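Local coordinates for protein (cytochrome C2) (Blastochloris viridis, PDB 1CO6), which carries electrons through a covalently bound heme c, reducing oxidized bacteriochlorophyll in the photophosphorylation pathway of a purple photosynthetic bacterium, at residues 62-65 / 66-70; 84-87 / 88-91; 99-102 / 103-107. One frame throughout, in Å; residues are numbered along the deposited sequence.

The three contacts follow one another along a cytochrome c chain whose only regular secondary structure is helix, joined by long loops. Contact 1 lies on helix 60-68 beside the heme and runs through the break at Asp69 to the start of helix 70-73; contact 2 is the entry to helix 87-98; contact 3 is the hairpin that forms the C-terminus just beyond that helix. Contacts 1 and 2 have centres about 10 Å apart and touch next to the heme pocket: Ile67 O probably bonds to Val84 N in the loop leading to helix 87-98, and Arg64 NH2 to Ser91 OG on the helix itself. Contact 3 lies about 22 Å from each of the others, centre to centre, and touches neither.

Contact 1. Residues 62-65 / 66-70; sequences VFRE and YIRDP. With HEC (heme c), chain B.
Phe63 holds CG anti to the backbone N (chi1 172°), which swings its ring toward the heme and beside Ile67, one helical turn on. The two side chains run alongside and point the same way: Ile67 CB sits over one face of the Phe63 ring, offset toward its rim, and Ile67 CG1 is 4.1 Å from Phe63 CZ. Both reach the same heme methyl, CMB, which lies at the edge of the Phe63 ring, near its plane, 3.5 Å from Phe63 CZ; Ile67 CD1 is 3.6 Å from CMB. Tyr66 comes in obliquely, with OH 3.8 Å from heme C1A, and its side chain also touches Met79, the axial ligand of the iron.

The backbone beneath is regular, Ile67 N donating to Phe63 O at 2.8 Å. Near the helix end one water donates to Glu65 O and to Asp69 O, bridging the last turn. On the outer side the Arg64 and Arg68 side chains run side by side, but the Arg68 guanidinium is pressed against Arg64 in the model and its exact place is doubtful; Arg64 NH2 bonds to Ser91 OG of helix 87-98. The chemistry is thus divided: apolar and aromatic groups line the heme, while the charged ends stay on the side away from it.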
ATOM      1  N   VAL A  62       0.936  10.907  -3.389  1.00 17.23           N
ATOM      2  CA  VAL A  62       1.810  10.514  -2.258  1.00 18.02           C
ATOM      3  C   VAL A  62       2.143   9.007  -2.365  1.00 16.31           C
ATOM      4  O   VAL A  62       3.346   8.665  -2.127  1.00 16.60           O
ATOM      5  CB  VAL A  62       1.208  10.886  -0.888  1.00 19.31           C
ATOM      6  CG1 VAL A  62       2.049  10.273   0.247  1.00 20.12           C
ATOM      7  CG2 VAL A  62       1.009  12.396  -0.728  1.00 20.92           C
ATOM      8  N   PHE A  63       1.184   8.173  -2.743  1.00 15.40           N
ATOM      9  CA  PHE A  63       1.501   6.720  -2.881  1.00 15.11           C
ATOM     10  C   PHE A  63       2.591   6.523  -3.944  1.00 14.90           C
ATOM     11  O   PHE A  63       3.542   5.751  -3.835  1.00 15.57           O
ATOM     12  CB  PHE A  63       0.252   5.901  -3.196  1.00 17.12           C
ATOM     13  CG  PHE A  63       0.474   4.450  -3.533  1.00 15.55           C
ATOM     14  CD1 PHE A  63       0.574   3.532  -2.466  1.00 16.50           C
ATOM     15  CD2 PHE A  63       0.583   3.994  -4.828  1.00 16.45           C
ATOM     16  CE1 PHE A  63       0.753   2.153  -2.721  1.00 16.80           C
ATOM     17  CE2 PHE A  63       0.823   2.632  -5.118  1.00 16.74           C
ATOM     18  CZ  PHE A  63       0.877   1.724  -4.046  1.00 18.11           C
ATOM     19  N   ARG A  64       2.424   7.264  -5.010  1.00 16.23           N
ATOM     20  CA  ARG A  64       3.323   7.240  -6.179  1.00 18.53           C
ATOM     21  C   ARG A  64       4.739   7.559  -5.751  1.00 18.13           C
ATOM     22  O   ARG A  64       5.696   6.850  -6.156  1.00 19.38           O
ATOM     23  CB  ARG A  64       2.789   8.205  -7.247  1.00 21.30           C
ATOM     24  CG  ARG A  64       3.450   8.096  -8.596  1.00 25.31           C
ATOM     25  CD  ARG A  64       2.718   8.780  -9.682  1.00 28.57           C
ATOM     26  NE  ARG A  64       1.556   8.124 -10.239  1.00 30.31           N
ATOM     27  CZ  ARG A  64       1.612   7.109 -11.120  1.00 30.43           C
ATOM     28  NH1 ARG A  64       2.718   6.509 -11.587  1.00 31.46           N
ATOM     29  NH2 ARG A  64       0.441   6.729 -11.622  1.00 29.69           N
ATOM     30  N   GLU A  65       4.900   8.647  -5.001  1.00 18.56           N
ATOM     31  CA  GLU A  65       6.252   9.027  -4.545  1.00 18.78           C
ATOM     32  C   GLU A  65       6.818   8.020  -3.544  1.00 17.35           C
ATOM     33  O   GLU A  65       8.028   7.672  -3.551  1.00 18.00           O
ATOM     34  CB  GLU A  65       6.381  10.420  -3.951  1.00 21.29           C
ATOM     35  CG  GLU A  65       5.214  11.063  -3.264  1.00 29.83           C
ATOM     36  CD  GLU A  65       5.163  12.563  -3.236  1.00 33.30           C
ATOM     37  OE1 GLU A  65       4.442  13.249  -2.530  1.00 35.84           O
ATOM     38  OE2 GLU A  65       5.946  13.087  -4.068  1.00 36.52           O
ATOM     39  N   TYR A  66       5.992   7.537  -2.635  1.00 15.21           N
ATOM     40  CA  TYR A  66       6.423   6.574  -1.627  1.00 13.42           C
ATOM     41  C   TYR A  66       6.879   5.284  -2.238  1.00 12.52           C
ATOM     42  O   TYR A  66       7.935   4.745  -1.933  1.00 13.14           O
ATOM     43  CB  TYR A  66       5.265   6.278  -0.644  1.00 12.72           C
ATOM     44  CG  TYR A  66       5.452   5.145   0.320  1.00 13.75           C
ATOM     45  CD1 TYR A  66       4.831   3.905   0.106  1.00 14.22           C
ATOM     46  CD2 TYR A  66       6.273   5.312   1.458  1.00 12.54           C
ATOM     47  CE1 TYR A  66       4.979   2.856   1.010  1.00 14.33           C
ATOM     48  CE2 TYR A  66       6.422   4.257   2.395  1.00 12.19           C
ATOM     49  CZ  TYR A  66       5.794   3.049   2.132  1.00 15.20           C
ATOM     50  OH  TYR A  66       5.926   2.053   3.040  1.00 16.41           O
ATOM     51  N   ILE A  67       6.046   4.717  -3.093  1.00 14.05           N
ATOM     52  CA  ILE A  67       6.362   3.411  -3.699  1.00 14.20           C
ATOM     53  C   ILE A  67       7.619   3.386  -4.548  1.00 15.30           C
ATOM     54  O   ILE A  67       8.248   2.281  -4.591  1.00 13.68           O
ATOM     55  CB  ILE A  67       5.059   2.807  -4.295  1.00 15.80           C
ATOM     56  CG1 ILE A  67       4.944   1.286  -4.105  1.00 15.35           C
ATOM     57  CG2 ILE A  67       4.978   3.247  -5.797  1.00 17.62           C
ATOM     58  CD1 ILE A  67       4.996   0.721  -2.658  1.00 15.32           C
ATOM     59  N   ARG A  68       8.066   4.464  -5.158  1.00 15.59           N
ATOM     60  CA  ARG A  68       9.312   4.464  -5.904  1.00 18.86           C
ATOM     61  C   ARG A  68      10.502   4.261  -4.945  1.00 18.98           C
ATOM     62  O   ARG A  68      11.495   3.680  -5.404  1.00 18.79           O
ATOM     63  CB  ARG A  68       9.550   5.797  -6.638  1.00 24.75           C
ATOM     64  CG  ARG A  68       8.457   6.274  -7.576  1.00 32.58           C
ATOM     65  CD  ARG A  68       8.030   5.204  -8.523  1.00 38.20           C
ATOM     66  NE  ARG A  68       7.342   5.643  -9.736  1.00 42.14           N
ATOM     67  CZ  ARG A  68       6.071   6.086  -9.683  1.00 43.60           C
ATOM     68  NH1 ARG A  68       5.461   6.109  -8.498  1.00 44.14           N
ATOM     69  NH2 ARG A  68       5.443   6.489 -10.788  1.00 43.47           N
ATOM     70  N   ASP A  69      10.386   4.741  -3.727  1.00 18.38           N
ATOM     71  CA  ASP A  69      11.484   4.642  -2.751  1.00 19.15           C
ATOM     72  C   ASP A  69      10.970   4.885  -1.323  1.00 16.66           C
ATOM     73  O   ASP A  69      11.041   6.018  -0.858  1.00 15.95           O
ATOM     74  CB  ASP A  69      12.588   5.645  -3.080  1.00 21.96           C
ATOM     75  CG  ASP A  69      13.841   5.463  -2.237  1.00 26.13           C
ATOM     76  OD1 ASP A  69      14.830   6.099  -2.681  1.00 27.61           O
ATOM     77  OD2 ASP A  69      13.938   4.750  -1.198  1.00 25.49           O
ATOM     78  N   PRO A  70      10.482   3.829  -0.707  1.00 15.90           N
ATOM     79  CA  PRO A  70       9.889   3.953   0.605  1.00 16.96           C
ATOM     80  C   PRO A  70      10.740   4.641   1.645  1.00 18.74           C
ATOM     81  O   PRO A  70      10.151   5.517   2.356  1.00 18.34           O
ATOM     82  CB  PRO A  70       9.431   2.523   0.950  1.00 17.31           C
ATOM     83  CG  PRO A  70       9.372   1.761  -0.340  1.00 16.22           C
ATOM     84  CD  PRO A  70      10.352   2.464  -1.259  1.00 15.22           C
TER
HETATM   85 FE   HEC B 108       4.360  -2.481   2.332  1.00 10.84          FE
HETATM   86  CHA HEC B 108       3.512  -0.590   4.959  1.00 11.47           C
HETATM   87  CHB HEC B 108       2.274  -0.667   0.306  1.00 12.47           C
HETATM   88  CHC HEC B 108       5.453  -4.277  -0.428  1.00 12.38           C
HETATM   89  CHD HEC B 108       6.117  -4.617   4.409  1.00 12.95           C
HETATM   90  NA  HEC B 108       3.097  -0.926   2.592  1.00 13.11           N
HETATM   91  C1A HEC B 108       2.977  -0.159   3.746  1.00 13.13           C
HETATM   92  C2A HEC B 108       2.186   1.005   3.459  1.00 13.31           C
HETATM   93  C3A HEC B 108       1.861   0.971   2.159  1.00 13.78           C
HETATM   94  C4A HEC B 108       2.434  -0.224   1.578  1.00 13.24           C
HETATM   95  CMA HEC B 108       1.038   1.997   1.345  1.00 12.50           C
HETATM   96  CAA HEC B 108       1.714   2.048   4.522  1.00 13.48           C
HETATM   97  CBA HEC B 108       0.443   1.463   5.205  1.00 13.37           C
HETATM   98  CGA HEC B 108      -0.258   2.317   6.233  1.00 13.84           C
HETATM   99  O1A HEC B 108       0.191   3.432   6.441  1.00 13.59           O
HETATM  100  O2A HEC B 108      -1.249   1.765   6.774  1.00 15.09           O
HETATM  101  NB  HEC B 108       3.938  -2.492   0.380  1.00 12.78           N
HETATM  102  C1B HEC B 108       2.983  -1.685  -0.252  1.00 12.58           C
HETATM  103  C2B HEC B 108       2.957  -2.037  -1.651  1.00 13.96           C
HETATM  104  C3B HEC B 108       3.858  -3.001  -1.860  1.00 13.05           C
HETATM  105  C4B HEC B 108       4.467  -3.325  -0.605  1.00 13.69           C
HETATM  106  CMB HEC B 108       2.011  -1.334  -2.648  1.00 12.79           C
HETATM  107  CAB HEC B 108       4.132  -3.700  -3.234  1.00 13.20           C
HETATM  108  CBB HEC B 108       4.814  -2.895  -4.172  1.00 13.78           C
HETATM  109  NC  HEC B 108       5.549  -4.108   2.058  1.00 13.07           N
HETATM  110  C1C HEC B 108       5.876  -4.671   0.846  1.00 13.26           C
HETATM  111  C2C HEC B 108       6.748  -5.805   1.099  1.00 14.37           C
HETATM  112  C3C HEC B 108       6.967  -5.879   2.417  1.00 14.49           C
HETATM  113  C4C HEC B 108       6.193  -4.843   3.048  1.00 13.29           C
HETATM  114  CMC HEC B 108       7.345  -6.689  -0.016  1.00 13.51           C
HETATM  115  CAC HEC B 108       7.799  -6.999   3.167  1.00 13.78           C
HETATM  116  CBC HEC B 108       9.146  -7.229   2.840  1.00 13.67           C
HETATM  117  ND  HEC B 108       4.696  -2.599   4.311  1.00 13.39           N
HETATM  118  C1D HEC B 108       5.506  -3.523   4.974  1.00 12.37           C
HETATM  119  C2D HEC B 108       5.595  -3.124   6.381  1.00 13.42           C
HETATM  120  C3D HEC B 108       4.856  -2.025   6.539  1.00 12.88           C
HETATM  121  C4D HEC B 108       4.312  -1.670   5.257  1.00 11.54           C
HETATM  122  CMD HEC B 108       6.420  -3.916   7.428  1.00 11.46           C
HETATM  123  CAD HEC B 108       4.683  -1.162   7.818  1.00 12.45           C
HETATM  124  CBD HEC B 108       5.688   0.034   7.794  1.00 12.22           C
HETATM  125  CGD HEC B 108       5.961   0.629   9.163  1.00 12.80           C
HETATM  126  O1D HEC B 108       6.986   1.375   9.122  1.00 13.86           O
HETATM  127  O2D HEC B 108       5.228   0.388  10.152  1.00 14.03           O
HETATM  128  O   HOH W   1      10.215   8.283  -2.194  1.00 35.50           O

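Contact 2. Residues 84-87 / 88-91; sequences VKDE and QKVS
Lys89 CB lies 3.5 Å from Asp86 O and also packs on Val84 CG1, and from there the lysine chain can be followed across Asp86. With CG placed anti to its own carbonyl carbon (chi1 -70°), the chain crosses the aspartate at about a right angle: CG passes Asp86 OD1 at 3.7 Å, CD lies near Asp86 CB, and a bend at the last torsion (chi4 72°) turns NZ back toward the carboxylate. The salt bridge from Lys89 NZ to Asp86 OD2 is long, 3.8 Å, and a water joins the same two atoms, donating to OD2 and accepting weakly from NZ.

Asp86 is the N-cap of helix 87-98. Its other oxygen, OD1, accepts from Lys89 N at 3.2 Å, on the anti side and somewhat out of the carboxylate plane, and more weakly from Gln88 N. Just inside the helix, Glu87 O receives two donors from one residue, and weakly Arg64 NH1 as well: Ser91 N and Ser91 OG, each 3.0 Å away, approach from opposite faces of the carbonyl plane. Ser91 OG has a second partner in Arg64. Val84 and Val90 run antiparallel alongside each other, CG1 to CG2 at 4.0 Å; Val90 packs on Ile67, and Val84 touches the heme.

The carboxylate therefore does two jobs, one oxygen closing off the first turn and the other facing the ammonium group. Its negative charge at the N-terminal end of helix 87-98 probably also interacts favourably with the helix dipole.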
ATOM      1  N   VAL A  84       9.134   0.385  -6.409  1.00 21.36           N
ATOM      2  CA  VAL A  84       8.705   0.083  -7.803  1.00 21.67           C
ATOM      3  C   VAL A  84       9.052   1.366  -8.580  1.00 22.90           C
ATOM      4  O   VAL A  84       8.470   2.424  -8.403  1.00 23.85           O
ATOM      5  CB  VAL A  84       7.292  -0.451  -7.898  1.00 21.52           C
ATOM      6  CG1 VAL A  84       6.858  -0.831  -9.344  1.00 19.84           C
ATOM      7  CG2 VAL A  84       6.965  -1.636  -6.979  1.00 20.06           C
ATOM      8  N   LYS A  85      10.042   1.318  -9.432  1.00 23.89           N
ATOM      9  CA  LYS A  85      10.532   2.462 -10.226  1.00 26.24           C
ATOM     10  C   LYS A  85       9.708   2.707 -11.503  1.00 25.61           C
ATOM     11  O   LYS A  85       9.423   3.893 -11.831  1.00 28.72           O
ATOM     12  CB  LYS A  85      11.959   2.142 -10.665  1.00 27.35           C
ATOM     13  CG  LYS A  85      13.051   2.300  -9.637  1.00 30.73           C
ATOM     14  CD  LYS A  85      12.611   2.149  -8.200  1.00 31.30           C
ATOM     15  CE  LYS A  85      13.769   2.465  -7.250  1.00 31.74           C
ATOM     16  NZ  LYS A  85      13.706   1.481  -6.152  1.00 33.58           N
ATOM     17  N   ASP A  86       9.374   1.624 -12.151  1.00 22.77           N
ATOM     18  CA  ASP A  86       8.591   1.692 -13.407  1.00 21.14           C
ATOM     19  C   ASP A  86       7.252   2.388 -13.201  1.00 20.15           C
ATOM     20  O   ASP A  86       6.395   1.925 -12.422  1.00 18.26           O
ATOM     21  CB  ASP A  86       8.570   0.287 -13.977  1.00 20.64           C
ATOM     22  CG  ASP A  86       7.971   0.240 -15.365  1.00 19.21           C
ATOM     23  OD1 ASP A  86       6.864   0.665 -15.643  1.00 19.11           O
ATOM     24  OD2 ASP A  86       8.761  -0.213 -16.189  1.00 23.19           O
ATOM     25  N   GLU A  87       7.010   3.457 -13.909  1.00 18.26           N
ATOM     26  CA  GLU A  87       5.859   4.335 -13.961  1.00 18.61           C
ATOM     27  C   GLU A  87       4.535   3.688 -14.334  1.00 17.54           C
ATOM     28  O   GLU A  87       3.466   3.948 -13.746  1.00 17.03           O
ATOM     29  CB  GLU A  87       6.159   5.463 -14.947  1.00 23.73           C
ATOM     30  CG  GLU A  87       5.112   6.316 -15.608  1.00 30.23           C
ATOM     31  CD  GLU A  87       5.648   7.541 -16.326  1.00 34.57           C
ATOM     32  OE1 GLU A  87       6.814   7.782 -16.633  1.00 34.52           O
ATOM     33  OE2 GLU A  87       4.705   8.349 -16.557  1.00 38.83           O
ATOM     34  N   GLN A  88       4.623   2.860 -15.354  1.00 15.06           N
ATOM     35  CA  GLN A  88       3.498   2.091 -15.863  1.00 15.95           C
ATOM     36  C   GLN A  88       3.064   1.087 -14.782  1.00 14.86           C
ATOM     37  O   GLN A  88       1.858   0.944 -14.528  1.00 15.02           O
ATOM     38  CB  GLN A  88       3.837   1.425 -17.208  1.00 15.50           C
ATOM     39  CG  GLN A  88       2.676   0.664 -17.830  1.00 18.25           C
ATOM     40  CD  GLN A  88       1.427   1.451 -18.084  1.00 18.20           C
ATOM     41  OE1 GLN A  88       0.302   1.299 -17.553  1.00 20.62           O
ATOM     42  NE2 GLN A  88       1.573   2.431 -18.952  1.00 15.62           N
ATOM     43  N   LYS A  89       4.056   0.413 -14.175  1.00 16.42           N
ATOM     44  CA  LYS A  89       3.739  -0.564 -13.114  1.00 17.74           C
ATOM     45  C   LYS A  89       2.984   0.065 -11.942  1.00 16.61           C
ATOM     46  O   LYS A  89       2.006  -0.531 -11.455  1.00 17.36           O
ATOM     47  CB  LYS A  89       4.998  -1.233 -12.568  1.00 19.27           C
ATOM     48  CG  LYS A  89       5.590  -2.167 -13.627  1.00 22.73           C
ATOM     49  CD  LYS A  89       6.647  -3.024 -12.923  1.00 26.08           C
ATOM     50  CE  LYS A  89       7.050  -4.184 -13.816  1.00 29.03           C
ATOM     51  NZ  LYS A  89       7.873  -3.676 -14.946  1.00 34.93           N
ATOM     52  N   VAL A  90       3.447   1.247 -11.550  1.00 17.20           N
ATOM     53  CA  VAL A  90       2.835   2.023 -10.444  1.00 15.86           C
ATOM     54  C   VAL A  90       1.392   2.349 -10.822  1.00 15.14           C
ATOM     55  O   VAL A  90       0.451   2.155 -10.047  1.00 14.42           O
ATOM     56  CB  VAL A  90       3.731   3.212 -10.022  1.00 14.86           C
ATOM     57  CG1 VAL A  90       2.990   4.134  -9.013  1.00 14.64           C
ATOM     58  CG2 VAL A  90       5.070   2.783  -9.426  1.00 14.30           C
ATOM     59  N   SER A  91       1.209   2.893 -12.022  1.00 14.84           N
ATOM     60  CA  SER A  91      -0.137   3.219 -12.562  1.00 15.87           C
ATOM     61  C   SER A  91      -1.016   1.977 -12.541  1.00 15.04           C
ATOM     62  O   SER A  91      -2.185   2.030 -12.108  1.00 15.76           O
ATOM     63  CB  SER A  91      -0.013   3.867 -13.942  1.00 14.91           C
ATOM     64  OG  SER A  91       0.719   5.079 -13.857  1.00 18.34           O
TER
HETATM   65  O   HOH W   2      10.412  -2.113 -15.677  1.00 52.46           O

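Contact 3. Residues 99-102 / 103-107; sequences QFNA and DGSKK
Phe100 and Lys106 form a non-hydrogen-bonded pair in a short beta hairpin, their side chains alongside one another; a type I turn from Asn101 to Gly104 with a G1 beta bulge closes the hairpin, which ends the chain after helix 87-98. Their backbones make a single antiparallel bridge. Bonds on either side of it, Asn101 N to Ser105 O and Lys107 N to Gln99 O, are both 2.8 Å and nearly straight at 171°.

The Lys106 side chain points the same way as both Phe100 and Gln99. Its CE comes obliquely to the Phe100 ring, 4.0 Å from CZ, and its NZ goes on to a weak bond with Gln99 OE1. The carbonyl oxygen of Gly104 meets the Phe100 ring at the edge, in its plane, and the Tyr96 ring meets the Phe100 ring edge-to-face. Gly104 takes the left-handed conformation of the bulge position (phi 90°).

Asn101 and Lys107 cross obliquely, Asn101 OD1 against Lys107 CG at 3.5 Å. At the turn, Asp103 OD1 accepts from Ser105 N, an Asx turn. Ser105 OG sits between its own backbone N and carbonyl carbon (chi1 67°), where it reaches two partners: it donates to the syn lone pair of Asp103 OD1 at 2.7 Å, and receives Asn101 ND2 at 3.2 Å, almost in the plane of the amide.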
ATOM      1  N   GLN A  99      -9.641  -0.844  -6.596  1.00 21.17           N
ATOM      2  CA  GLN A  99     -10.822  -1.669  -6.719  1.00 20.80           C
ATOM      3  C   GLN A  99     -11.445  -2.043  -5.377  1.00 21.20           C
ATOM      4  O   GLN A  99     -12.669  -2.269  -5.342  1.00 21.93           O
ATOM      5  CB  GLN A  99     -10.614  -3.038  -7.410  1.00 23.06           C
ATOM      6  CG  GLN A  99     -10.127  -2.882  -8.832  1.00 25.77           C
ATOM      7  CD  GLN A  99      -9.903  -4.252  -9.437  1.00 28.50           C
ATOM      8  OE1 GLN A  99     -10.617  -4.582 -10.378  1.00 30.12           O
ATOM      9  NE2 GLN A  99      -8.942  -5.013  -8.910  1.00 27.64           N
ATOM     10  N   PHE A 100     -10.654  -2.083  -4.329  1.00 20.77           N
ATOM     11  CA  PHE A 100     -11.171  -2.535  -3.020  1.00 20.94           C
ATOM     12  C   PHE A 100     -11.674  -1.536  -2.007  1.00 20.88           C
ATOM     13  O   PHE A 100     -11.072  -0.489  -1.774  1.00 23.06           O
ATOM     14  CB  PHE A 100     -10.071  -3.445  -2.371  1.00 19.41           C
ATOM     15  CG  PHE A 100      -9.643  -4.579  -3.261  1.00 17.26           C
ATOM     16  CD1 PHE A 100      -8.646  -4.373  -4.193  1.00 17.24           C
ATOM     17  CD2 PHE A 100     -10.222  -5.828  -3.173  1.00 17.30           C
ATOM     18  CE1 PHE A 100      -8.214  -5.400  -5.043  1.00 20.03           C
ATOM     19  CE2 PHE A 100      -9.805  -6.855  -4.031  1.00 18.93           C
ATOM     20  CZ  PHE A 100      -8.783  -6.661  -4.970  1.00 17.12           C
ATOM     21  N   ASN A 101     -12.772  -1.928  -1.371  1.00 20.29           N
ATOM     22  CA  ASN A 101     -13.399  -1.185  -0.258  1.00 20.35           C
ATOM     23  C   ASN A 101     -12.614  -1.607   1.000  1.00 19.13           C
ATOM     24  O   ASN A 101     -11.915  -2.648   0.951  1.00 19.90           O
ATOM     25  CB  ASN A 101     -14.908  -1.501  -0.170  1.00 22.08           C
ATOM     26  CG  ASN A 101     -15.674  -0.842  -1.313  1.00 24.93           C
ATOM     27  OD1 ASN A 101     -15.418   0.348  -1.591  1.00 26.99           O
ATOM     28  ND2 ASN A 101     -16.521  -1.582  -2.005  1.00 25.42           N
ATOM     29  N   ALA A 102     -12.758  -0.913   2.081  1.00 18.09           N
ATOM     30  CA  ALA A 102     -12.090  -1.155   3.352  1.00 20.15           C
ATOM     31  C   ALA A 102     -12.412  -2.558   3.851  1.00 21.95           C
ATOM     32  O   ALA A 102     -11.580  -3.164   4.550  1.00 21.31           O
ATOM     33  CB  ALA A 102     -12.394  -0.058   4.376  1.00 20.35           C
ATOM     34  N   ASP A 103     -13.564  -3.080   3.478  1.00 23.45           N
ATOM     35  CA  ASP A 103     -14.013  -4.423   3.876  1.00 25.62           C
ATOM     36  C   ASP A 103     -13.531  -5.504   2.905  1.00 26.26           C
ATOM     37  O   ASP A 103     -13.884  -6.682   3.139  1.00 28.26           O
ATOM     38  CB  ASP A 103     -15.535  -4.470   4.101  1.00 27.80           C
ATOM     39  CG  ASP A 103     -16.292  -4.284   2.800  1.00 30.21           C
ATOM     40  OD1 ASP A 103     -15.780  -4.308   1.665  1.00 29.66           O
ATOM     41  OD2 ASP A 103     -17.520  -4.081   2.953  1.00 33.61           O
ATOM     42  N   GLY A 104     -12.785  -5.188   1.879  1.00 25.08           N
ATOM     43  CA  GLY A 104     -12.294  -6.209   0.953  1.00 25.30           C
ATOM     44  C   GLY A 104     -13.258  -6.439  -0.196  1.00 26.35           C
ATOM     45  O   GLY A 104     -12.848  -7.117  -1.150  1.00 27.24           O
ATOM     46  N   SER A 105     -14.485  -5.933  -0.148  1.00 26.86           N
ATOM     47  CA  SER A 105     -15.422  -6.108  -1.287  1.00 28.82           C
ATOM     48  C   SER A 105     -14.909  -5.184  -2.413  1.00 30.52           C
ATOM     49  O   SER A 105     -14.210  -4.170  -2.133  1.00 30.34           O
ATOM     50  CB  SER A 105     -16.871  -5.809  -0.961  1.00 27.42           C
ATOM     51  OG  SER A 105     -17.068  -4.440  -0.689  1.00 27.11           O
ATOM     52  N   LYS A 106     -15.204  -5.555  -3.637  1.00 32.36           N
ATOM     53  CA  LYS A 106     -14.804  -4.866  -4.870  1.00 34.74           C
ATOM     54  C   LYS A 106     -15.829  -3.802  -5.254  1.00 35.65           C
ATOM     55  O   LYS A 106     -17.024  -4.137  -5.240  1.00 36.61           O
ATOM     56  CB  LYS A 106     -14.707  -5.828  -6.051  1.00 35.77           C
ATOM     57  CG  LYS A 106     -13.322  -6.070  -6.591  1.00 38.67           C
ATOM     58  CD  LYS A 106     -13.069  -7.537  -6.903  1.00 42.04           C
ATOM     59  CE  LYS A 106     -11.711  -7.790  -7.523  1.00 43.68           C
ATOM     60  NZ  LYS A 106     -11.701  -7.509  -8.989  1.00 45.87           N
ATOM     61  N   LYS A 107     -15.400  -2.590  -5.548  1.00 36.35           N
ATOM     62  CA  LYS A 107     -16.347  -1.538  -5.934  1.00 37.84           C
ATOM     63  C   LYS A 107     -17.155  -1.985  -7.152  1.00 40.45           C
ATOM     64  O   LYS A 107     -18.141  -1.238  -7.467  1.00 43.15           O
ATOM     65  CB  LYS A 107     -15.630  -0.243  -6.264  1.00 35.12           C
ATOM     66  CG  LYS A 107     -14.925   0.339  -5.036  1.00 34.01           C
ATOM     67  CD  LYS A 107     -14.110   1.551  -5.451  1.00 32.61           C
ATOM     68  CE  LYS A 107     -13.272   2.139  -4.341  1.00 31.16           C
ATOM     69  NZ  LYS A 107     -12.174   2.914  -4.970  1.00 31.78           N
ATOM     70  OXT LYS A 107     -16.846  -3.012  -7.795  1.00 41.70           O
TER